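Local coordinates for protein 5-dehydro-2-deoxygluconokinase (Bacillus halodurans C-125, PDB 2QCV) that probably phosphorylates 5-dehydro-2-deoxy-D-gluconate with ATP in myo-inositol degradation, as a sugar kinase of the PfkB family, at residues G62-I67 and E129-A134; N89-Q94 and L124-E129; D223-Y228 and I237-G242. All coordinates share one frame; numbering follows the deposited sequence.

Overall arrangement
All three interactions reach the mixed central sheet of the ribokinase-like fold. Interactions 1 and 2 form one patch at its edge, their centres about 7 Å apart: strand 61-67 lies beside strand 90-92, the outermost on that side within the chain, joined by G65 O to V91 N and I67 O to D93 N, both 2.8 Å and probable hydrogen bonds. The connection that packs on them is continuous through E129, common to both, and interaction 2 is nested in the chain loop that interaction 1 closes. Interaction 3 comes later in the chain, on strand 236-240, with its centre about 30 Å from that of interaction 1 and about 33 Å from that of interaction 2. It touches neither.

Interaction 1: residues G62-I67 and E129-A134; sequences GFIGKI and EEVNEA
K66 and E130 meet in a salt bridge, the polar half of this contact. K66 NZ lies 2.8 Å from E130 OE2, taking its syn lone pair, and makes a weaker bond of 3.1 Å to E130 OE1, so the ammonium sits in the fork of the carboxylate. The two side chains cross at about a right angle. K66 leaves the strand with CG anti to the backbone N (chi1 180°) and then bends at chi3 (-80°), which turns NZ into the glutamate; E130 is extended beyond CG. Y125 O accepts a further bond from K66 NZ, and S127 N donates to E130 OE1, which should restrict the rotation of both groups. An alanine in place of E130 would probably leave the lysine's charge without its mate and S127 N without this acceptor.

Strand 61-67 is the second strand of the central sheet of the PfkB fold, between strands 12-17 and 90-92. Segment 129-134 packs beside it on the way into helix 133-136, which leads to strand 139-145.

The apolar half is looser. I64, directed toward the connection, brings CG2 to 4.5 Å from V131 CG2. The same methyl, I64 CG2, lies 4.3 Å from the backbone oxygen E130 O. V131 also packs on A157, K160 and A161 of helix 154-167, and I64 on L126, Y135 and I136, so the connection is wedged between strand and helix.

A capping bond starts the helix that follows. N132 is the N-cap of helix 133-136: its OD1 accepts weakly from A134 N at 2.7 Å, the N-H...O angle being only 126°. Y135 OH bonds to F63 N, tying the same helix directly to the strand.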
loop_
_atom_site.group_PDB
_atom_site.type_symbol
_atom_site.label_atom_id
_atom_site.label_comp_id
_atom_site.label_asym_id
_atom_site.label_seq_id
_atom_site.Cartn_x
_atom_site.Cartn_y
_atom_site.Cartn_z
ATOM N N GLY A 62 -18.775 24.961 -14.729
ATOM C CA GLY A 62 -17.415 24.467 -14.873
ATOM C C GLY A 62 -17.135 23.398 -13.849
ATOM O O GLY A 62 -17.996 23.068 -13.019
ATOM N N PHE A 63 -15.922 22.843 -13.899
ATOM C CA PHE A 63 -15.602 21.647 -13.126
ATOM C C PHE A 63 -14.105 21.578 -12.837
ATOM O O PHE A 63 -13.279 21.866 -13.716
ATOM C CB PHE A 63 -16.043 20.364 -13.874
ATOM C CG PHE A 63 -16.234 19.158 -12.967
ATOM C CD1 PHE A 63 -17.382 18.989 -12.269
ATOM C CD2 PHE A 63 -15.246 18.211 -12.826
ATOM C CE1 PHE A 63 -17.570 17.880 -11.438
ATOM C CE2 PHE A 63 -15.421 17.141 -11.994
ATOM C CZ PHE A 63 -16.602 16.980 -11.295
ATOM N N ILE A 64 -13.787 21.181 -11.614
ATOM C CA ILE A 64 -12.416 20.865 -11.190
ATOM C C ILE A 64 -12.399 19.406 -10.814
ATOM O O ILE A 64 -13.034 18.986 -9.842
ATOM C CB ILE A 64 -11.920 21.739 -10.018
ATOM C CG1 ILE A 64 -11.995 23.236 -10.409
ATOM C CG2 ILE A 64 -10.465 21.349 -9.614
ATOM C CD1 ILE A 64 -11.887 24.186 -9.231
ATOM N N GLY A 65 -11.707 18.595 -11.612
ATOM C CA GLY A 65 -11.604 17.184 -11.278
ATOM C C GLY A 65 -10.546 16.463 -12.092
ATOM O O GLY A 65 -10.037 17.004 -13.075
ATOM N N LYS A 66 -10.218 15.259 -11.643
ATOM C CA LYS A 66 -9.240 14.423 -12.306
ATOM C C LYS A 66 -9.917 13.233 -12.943
ATOM O O LYS A 66 -10.815 12.609 -12.349
ATOM C CB LYS A 66 -8.165 13.991 -11.346
ATOM C CG LYS A 66 -7.083 13.095 -11.940
ATOM C CD LYS A 66 -5.810 13.032 -11.093
ATOM C CE LYS A 66 -4.906 14.265 -11.301
ATOM N NZ LYS A 66 -3.710 14.238 -10.358
ATOM N N ILE A 67 -9.488 12.966 -14.172
ATOM C CA ILE A 67 -10.037 11.887 -14.996
ATOM C C ILE A 67 -8.902 10.954 -15.480
ATOM O O ILE A 67 -7.741 11.346 -15.557
ATOM C CB ILE A 67 -10.832 12.443 -16.217
ATOM C CG1 ILE A 67 -9.961 13.342 -17.105
ATOM C CG2 ILE A 67 -12.111 13.162 -15.760
ATOM C CD1 ILE A 67 -10.595 13.814 -18.455
ATOM N N GLU A 129 -2.109 21.353 -6.195
ATOM C CA GLU A 129 -1.427 22.032 -7.303
ATOM C C GLU A 129 -2.291 22.089 -8.568
ATOM O O GLU A 129 -2.007 22.864 -9.482
ATOM C CB GLU A 129 -0.093 21.370 -7.599
ATOM C CG GLU A 129 -0.232 20.054 -8.314
ATOM N N GLU A 130 -3.367 21.307 -8.622
ATOM C CA GLU A 130 -4.250 21.288 -9.787
ATOM C C GLU A 130 -5.493 22.167 -9.616
ATOM O O GLU A 130 -6.352 22.231 -10.505
ATOM C CB GLU A 130 -4.663 19.861 -10.056
ATOM C CG GLU A 130 -3.480 19.019 -10.476
ATOM C CD GLU A 130 -3.669 17.554 -10.336
ATOM O OE1 GLU A 130 -4.661 17.109 -9.720
ATOM O OE2 GLU A 130 -2.779 16.807 -10.846
ATOM N N VAL A 131 -5.603 22.819 -8.463
ATOM C CA VAL A 131 -6.686 23.742 -8.147
ATOM C C VAL A 131 -6.259 25.189 -8.467
ATOM O O VAL A 131 -5.326 25.717 -7.872
ATOM C CB VAL A 131 -7.077 23.643 -6.691
ATOM C CG1 VAL A 131 -8.212 24.624 -6.360
ATOM C CG2 VAL A 131 -7.478 22.217 -6.378
ATOM N N ASN A 132 -6.972 25.805 -9.410
ATOM C CA ASN A 132 -6.611 27.101 -9.997
ATOM C C ASN A 132 -7.495 28.250 -9.479
ATOM O O ASN A 132 -8.697 28.319 -9.782
ATOM C CB ASN A 132 -6.698 27.008 -11.517
ATOM C CG ASN A 132 -6.086 28.220 -12.224
ATOM O OD1 ASN A 132 -6.223 29.342 -11.778
ATOM N ND2 ASN A 132 -5.363 27.970 -13.316
ATOM N N GLU A 133 -6.892 29.174 -8.749
ATOM C CA GLU A 133 -7.617 30.355 -8.246
ATOM C C GLU A 133 -8.237 31.211 -9.329
ATOM O O GLU A 133 -9.353 31.714 -9.128
ATOM C CB GLU A 133 -6.716 31.196 -7.341
ATOM C CG GLU A 133 -7.404 32.354 -6.664
ATOM C CD GLU A 133 -6.562 32.936 -5.551
ATOM O OE1 GLU A 133 -5.384 32.472 -5.382
ATOM O OE2 GLU A 133 -7.096 33.787 -4.824
ATOM N N ALA A 134 -7.539 31.356 -10.482
ATOM C CA ALA A 134 -8.027 32.153 -11.610
ATOM C C ALA A 134 -9.306 31.581 -12.207
ATOM O O ALA A 134 -10.124 32.321 -12.744
ATOM C CB ALA A 134 -6.928 32.290 -12.716
#

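Interaction 2: residues N89-Q94 and L124-E129; sequences NLVVDQ and LYLSPE
V91 meets L126 through one methyl each, V91 CG1 standing 3.9 Å from L126 CD1. With CG1 set between its backbone N and carbonyl carbon (chi1 51°), the valine turns that methyl to the leucine, and the two side chains cross at a slant. L126 brings its CG anti to the backbone N (chi1 179°), and its CD1 branch swings closer to the strand than the start of the side chain would suggest. The same leucine packs on I64 of strand 61-67 and on A157 of helix 154-167, while V91 also touches the side chains of K66 and E130.

This is the edge of the central sheet of the PfkB kinase fold: strand 90-92 is its outermost strand within the chain on this side, paired in parallel with strand 61-67. Segment 124-129 belongs to the loop that returns from strand 111-117 of the smaller four-stranded sheet toward helix 133-136. No hydrogen bond joins the two segments.

At the strand's end D93 OD2 comes 4.0 Å from Y125 CB, and the carboxylate plane is turned 68° from the tyrosine ring. The two are held beside each other by a third residue, H97, whose ND1 is hydrogen-bonded to D93 OD2 and whose ring stacks on that of Y125. D93 OD1 accepts from E95 N, closing an Asx turn that fixes the carboxylate just past the strand. Y125 sends its OH to D120 OD1, well away from D93.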
loop_
_atom_site.group_PDB
_atom_site.type_symbol
_atom_site.label_atom_id
_atom_site.label_comp_id
_atom_site.label_asym_id
_atom_site.label_seq_id
_atom_site.Cartn_x
_atom_site.Cartn_y
_atom_site.Cartn_z
ATOM N N ASN A 89 -10.587 22.642 -16.825
ATOM C CA ASN A 89 -9.876 22.320 -15.581
ATOM C C ASN A 89 -10.072 20.863 -15.154
ATOM O O ASN A 89 -9.895 20.473 -13.985
ATOM C CB ASN A 89 -10.300 23.318 -14.489
ATOM C CG ASN A 89 -9.538 24.645 -14.586
ATOM O OD1 ASN A 89 -8.798 24.978 -13.675
ATOM N ND2 ASN A 89 -9.719 25.402 -15.697
ATOM N N LEU A 90 -10.433 20.023 -16.125
ATOM C CA LEU A 90 -10.340 18.605 -15.936
ATOM C C LEU A 90 -8.887 18.256 -16.164
ATOM O O LEU A 90 -8.286 18.673 -17.153
ATOM C CB LEU A 90 -11.192 17.854 -16.920
ATOM C CG LEU A 90 -12.676 17.901 -16.775
ATOM C CD1 LEU A 90 -13.282 16.858 -17.763
ATOM C CD2 LEU A 90 -13.081 17.606 -15.360
ATOM N N VAL A 91 -8.294 17.538 -15.239
ATOM C CA VAL A 91 -6.896 17.173 -15.366
ATOM C C VAL A 91 -6.797 15.682 -15.635
ATOM O O VAL A 91 -7.479 14.875 -15.004
ATOM C CB VAL A 91 -6.068 17.606 -14.118
ATOM C CG1 VAL A 91 -6.712 17.150 -12.830
ATOM C CG2 VAL A 91 -4.617 17.088 -14.199
ATOM N N VAL A 92 -5.919 15.307 -16.557
ATOM C CA VAL A 92 -5.753 13.884 -16.881
ATOM C C VAL A 92 -4.679 13.250 -16.002
ATOM O O VAL A 92 -3.539 13.713 -15.909
ATOM C CB VAL A 92 -5.450 13.664 -18.352
ATOM C CG1 VAL A 92 -5.283 12.170 -18.666
ATOM C CG2 VAL A 92 -6.529 14.268 -19.178
ATOM N N ASP A 93 -5.068 12.197 -15.313
ATOM C CA ASP A 93 -4.184 11.452 -14.431
ATOM C C ASP A 93 -3.082 10.813 -15.260
ATOM O O ASP A 93 -3.351 10.237 -16.304
ATOM C CB ASP A 93 -4.976 10.368 -13.719
ATOM C CG ASP A 93 -4.130 9.518 -12.786
ATOM O OD1 ASP A 93 -3.540 8.508 -13.227
ATOM O OD2 ASP A 93 -4.079 9.838 -11.579
ATOM N N GLN A 94 -1.850 10.940 -14.795
ATOM C CA GLN A 94 -0.695 10.407 -15.526
ATOM C C GLN A 94 -0.020 9.256 -14.778
ATOM O O GLN A 94 1.135 8.940 -15.090
ATOM C CB GLN A 94 0.348 11.516 -15.799
ATOM C CG GLN A 94 -0.154 12.741 -16.588
ATOM C CD GLN A 94 -0.606 12.412 -18.011
ATOM O OE1 GLN A 94 -0.074 11.516 -18.664
ATOM N NE2 GLN A 94 -1.597 13.146 -18.493
ATOM N N LEU A 124 -9.765 10.775 -6.961
ATOM C CA LEU A 124 -9.227 10.953 -5.620
ATOM C C LEU A 124 -7.798 11.472 -5.636
ATOM O O LEU A 124 -7.314 11.890 -4.598
ATOM C CB LEU A 124 -9.304 9.638 -4.829
ATOM C CG LEU A 124 -10.724 9.120 -4.529
ATOM C CD1 LEU A 124 -10.632 7.725 -3.831
ATOM C CD2 LEU A 124 -11.483 10.121 -3.717
ATOM N N TYR A 125 -7.148 11.485 -6.803
ATOM C CA TYR A 125 -5.795 12.000 -6.955
ATOM C C TYR A 125 -5.719 13.458 -7.410
ATOM O O TYR A 125 -4.642 13.943 -7.682
ATOM C CB TYR A 125 -4.998 11.078 -7.894
ATOM C CG TYR A 125 -4.682 9.809 -7.165
ATOM C CD1 TYR A 125 -3.584 9.767 -6.318
ATOM C CD2 TYR A 125 -5.536 8.707 -7.206
ATOM C CE1 TYR A 125 -3.298 8.667 -5.583
ATOM C CE2 TYR A 125 -5.245 7.553 -6.464
ATOM C CZ TYR A 125 -4.128 7.553 -5.652
ATOM O OH TYR A 125 -3.782 6.459 -4.905
ATOM N N LEU A 126 -6.854 14.138 -7.508
ATOM C CA LEU A 126 -6.851 15.581 -7.685
ATOM C C LEU A 126 -6.070 16.161 -6.506
ATOM O O LEU A 126 -6.267 15.752 -5.351
ATOM C CB LEU A 126 -8.290 16.149 -7.692
ATOM C CG LEU A 126 -8.463 17.654 -7.847
ATOM C CD1 LEU A 126 -8.067 18.084 -9.294
ATOM C CD2 LEU A 126 -9.920 18.077 -7.436
ATOM N N SER A 127 -5.158 17.050 -6.807
ATOM C CA SER A 127 -4.213 17.543 -5.826
ATOM C C SER A 127 -4.309 19.062 -5.730
ATOM O O SER A 127 -4.777 19.718 -6.661
ATOM C CB SER A 127 -2.797 17.107 -6.204
ATOM O OG SER A 127 -2.341 17.899 -7.290
ATOM N N PRO A 128 -3.854 19.641 -4.604
ATOM C CA PRO A 128 -3.860 21.122 -4.490
ATOM C C PRO A 128 -3.203 21.886 -5.646
ATOM O O PRO A 128 -3.724 22.925 -6.066
ATOM C CB PRO A 128 -3.099 21.349 -3.191
ATOM C CG PRO A 128 -3.364 20.149 -2.364
ATOM C CD PRO A 128 -3.379 18.988 -3.353
ATOM N N GLU A 129 -2.109 21.353 -6.195
ATOM C CA GLU A 129 -1.427 22.032 -7.303
ATOM C C GLU A 129 -2.291 22.089 -8.568
ATOM O O GLU A 129 -2.007 22.864 -9.482
ATOM C CB GLU A 129 -0.093 21.370 -7.599
ATOM C CG GLU A 129 -0.232 20.054 -8.314
#

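Interaction 3: residues D223-Y228 and I237-G242; sequences DETIRY and IVIKHG
I226 and I237 pack at a slant, I226 CG2 lying 3.9 Å from I237 CD1, which also reaches I226 CA at 4.0 Å. Two residues further along the strand, T225 and I239 meet tip to tip, T225 CG2 to I239 CD1 at 4.0 Å. I239 CD1 also lies 4.4 Å from I226 CG2, between the two helix residues. The interface is apolar, made largely by methyl groups, and no hydrogen bond crosses it. T225 turns CG2 to the strand, anti to its own backbone N, which sets OG1 apart for polar partners.

Helix 222-229 leads, with helix 207-213, from strand 202-206 to its parallel neighbour 236-240: a beta-alpha-beta crossover, its last helix laid on the sheet nearly antiparallel to the strand it feeds. The axes of the short segments run at 156°, 10.2 Å apart.

Around this core, F210 of helix 207-213 packs on both T225 and I237, and Y249 of strand 246-250 on both I226 and I239. T225 OG1 is hydrogen-bonded to E214 OE2, R207 NH1 and D221 O, a network that probably fixes the rotation of the threonine and sets its methyl against I239.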
loop_
_atom_site.group_PDB
_atom_site.type_symbol
_atom_site.label_atom_id
_atom_site.label_comp_id
_atom_site.label_asym_id
_atom_site.label_seq_id
_atom_site.Cartn_x
_atom_site.Cartn_y
_atom_site.Cartn_z
ATOM N N ASP A 223 -33.228 22.229 14.794
ATOM C CA ASP A 223 -33.014 23.476 15.538
ATOM C C ASP A 223 -31.631 23.470 16.202
ATOM O O ASP A 223 -30.953 24.493 16.251
ATOM C CB ASP A 223 -34.110 23.739 16.576
ATOM C CG ASP A 223 -35.459 24.043 15.937
ATOM O OD1 ASP A 223 -35.483 24.539 14.787
ATOM O OD2 ASP A 223 -36.490 23.793 16.587
ATOM N N GLU A 224 -31.185 22.317 16.677
ATOM C CA GLU A 224 -29.855 22.207 17.253
ATOM C C GLU A 224 -28.777 22.270 16.188
ATOM O O GLU A 224 -27.724 22.886 16.392
ATOM C CB GLU A 224 -29.728 20.927 18.087
ATOM C CG GLU A 224 -30.554 20.995 19.379
ATOM C CD GLU A 224 -30.225 22.256 20.179
ATOM O OE1 GLU A 224 -29.034 22.430 20.533
ATOM O OE2 GLU A 224 -31.139 23.091 20.408
ATOM N N THR A 225 -29.022 21.635 15.052
ATOM C CA THR A 225 -28.073 21.659 13.933
ATOM C C THR A 225 -27.781 23.079 13.518
ATOM O O THR A 225 -26.613 23.447 13.334
ATOM C CB THR A 225 -28.643 20.897 12.746
ATOM O OG1 THR A 225 -28.843 19.535 13.149
ATOM C CG2 THR A 225 -27.754 20.984 11.506
ATOM N N ILE A 226 -28.827 23.874 13.312
ATOM C CA ILE A 226 -28.626 25.225 12.815
ATOM C C ILE A 226 -28.093 26.141 13.910
ATOM O O ILE A 226 -27.330 27.041 13.604
ATOM C CB ILE A 226 -29.898 25.821 12.145
ATOM C CG1 ILE A 226 -30.940 26.190 13.204
ATOM C CG2 ILE A 226 -30.387 24.861 11.009
ATOM C CD1 ILE A 226 -32.301 26.611 12.684
ATOM N N ARG A 227 -28.459 25.901 15.168
ATOM C CA ARG A 227 -27.899 26.708 16.268
ATOM C C ARG A 227 -26.373 26.561 16.297
ATOM O O ARG A 227 -25.653 27.525 16.531
ATOM C CB ARG A 227 -28.512 26.302 17.604
ATOM C CG ARG A 227 -27.986 27.047 18.819
ATOM C CD ARG A 227 -28.712 26.577 20.128
ATOM N N TYR A 228 -25.898 25.342 16.048
ATOM C CA TYR A 228 -24.482 25.035 15.907
ATOM C C TYR A 228 -23.838 25.728 14.683
ATOM O O TYR A 228 -22.931 26.557 14.831
ATOM C CB TYR A 228 -24.264 23.474 15.913
ATOM C CG TYR A 228 -23.058 22.989 15.140
ATOM C CD1 TYR A 228 -21.791 23.517 15.368
ATOM C CD2 TYR A 228 -23.179 21.957 14.207
ATOM C CE1 TYR A 228 -20.699 23.079 14.653
ATOM C CE2 TYR A 228 -22.106 21.515 13.495
ATOM C CZ TYR A 228 -20.856 22.084 13.712
ATOM O OH TYR A 228 -19.778 21.640 13.005
ATOM N N ILE A 237 -28.995 26.880 5.385
ATOM C CA ILE A 237 -28.833 25.456 5.621
ATOM C C ILE A 237 -30.098 24.778 5.149
ATOM O O ILE A 237 -31.217 25.176 5.540
ATOM C CB ILE A 237 -28.590 25.171 7.143
ATOM C CG1 ILE A 237 -27.339 25.902 7.630
ATOM C CG2 ILE A 237 -28.562 23.665 7.458
ATOM C CD1 ILE A 237 -27.157 25.961 9.137
ATOM N N VAL A 238 -29.934 23.803 4.266
ATOM C CA VAL A 238 -31.073 23.055 3.715
ATOM C C VAL A 238 -31.025 21.607 4.180
ATOM O O VAL A 238 -30.056 20.899 3.927
ATOM C CB VAL A 238 -31.094 23.135 2.181
ATOM C CG1 VAL A 238 -32.267 22.317 1.638
ATOM C CG2 VAL A 238 -31.131 24.648 1.694
ATOM N N ILE A 239 -32.042 21.170 4.914
ATOM C CA ILE A 239 -32.044 19.836 5.504
ATOM C C ILE A 239 -33.222 19.064 4.890
ATOM O O ILE A 239 -34.374 19.490 5.016
ATOM C CB ILE A 239 -32.162 19.860 7.077
ATOM C CG1 ILE A 239 -31.120 20.840 7.698
ATOM C CG2 ILE A 239 -32.069 18.419 7.676
ATOM C CD1 ILE A 239 -31.084 20.916 9.230
ATOM N N LYS A 240 -32.917 17.966 4.202
ATOM C CA LYS A 240 -33.919 17.182 3.459
ATOM C C LYS A 240 -34.339 15.941 4.222
ATOM O O LYS A 240 -33.511 15.224 4.823
ATOM C CB LYS A 240 -33.353 16.771 2.115
ATOM C CG LYS A 240 -32.794 17.964 1.311
ATOM C CD LYS A 240 -32.118 17.474 0.069
ATOM C CE LYS A 240 -30.738 16.932 0.308
ATOM N NZ LYS A 240 -30.253 16.145 -0.892
ATOM N N HIS A 241 -35.638 15.688 4.203
ATOM C CA HIS A 241 -36.236 14.581 4.944
ATOM C C HIS A 241 -37.091 13.665 4.046
ATOM O O HIS A 241 -38.094 13.076 4.491
ATOM C CB HIS A 241 -37.084 15.113 6.081
ATOM C CG HIS A 241 -36.338 15.931 7.100
ATOM N ND1 HIS A 241 -36.038 15.439 8.351
ATOM C CD2 HIS A 241 -35.843 17.192 7.064
ATOM C CE1 HIS A 241 -35.407 16.367 9.048
ATOM N NE2 HIS A 241 -35.290 17.449 8.300
ATOM N N GLY A 242 -36.696 13.518 2.788
ATOM C CA GLY A 242 -37.388 12.613 1.870
ATOM C C GLY A 242 -38.863 12.971 1.748
ATOM O O GLY A 242 -39.223 14.115 1.529
#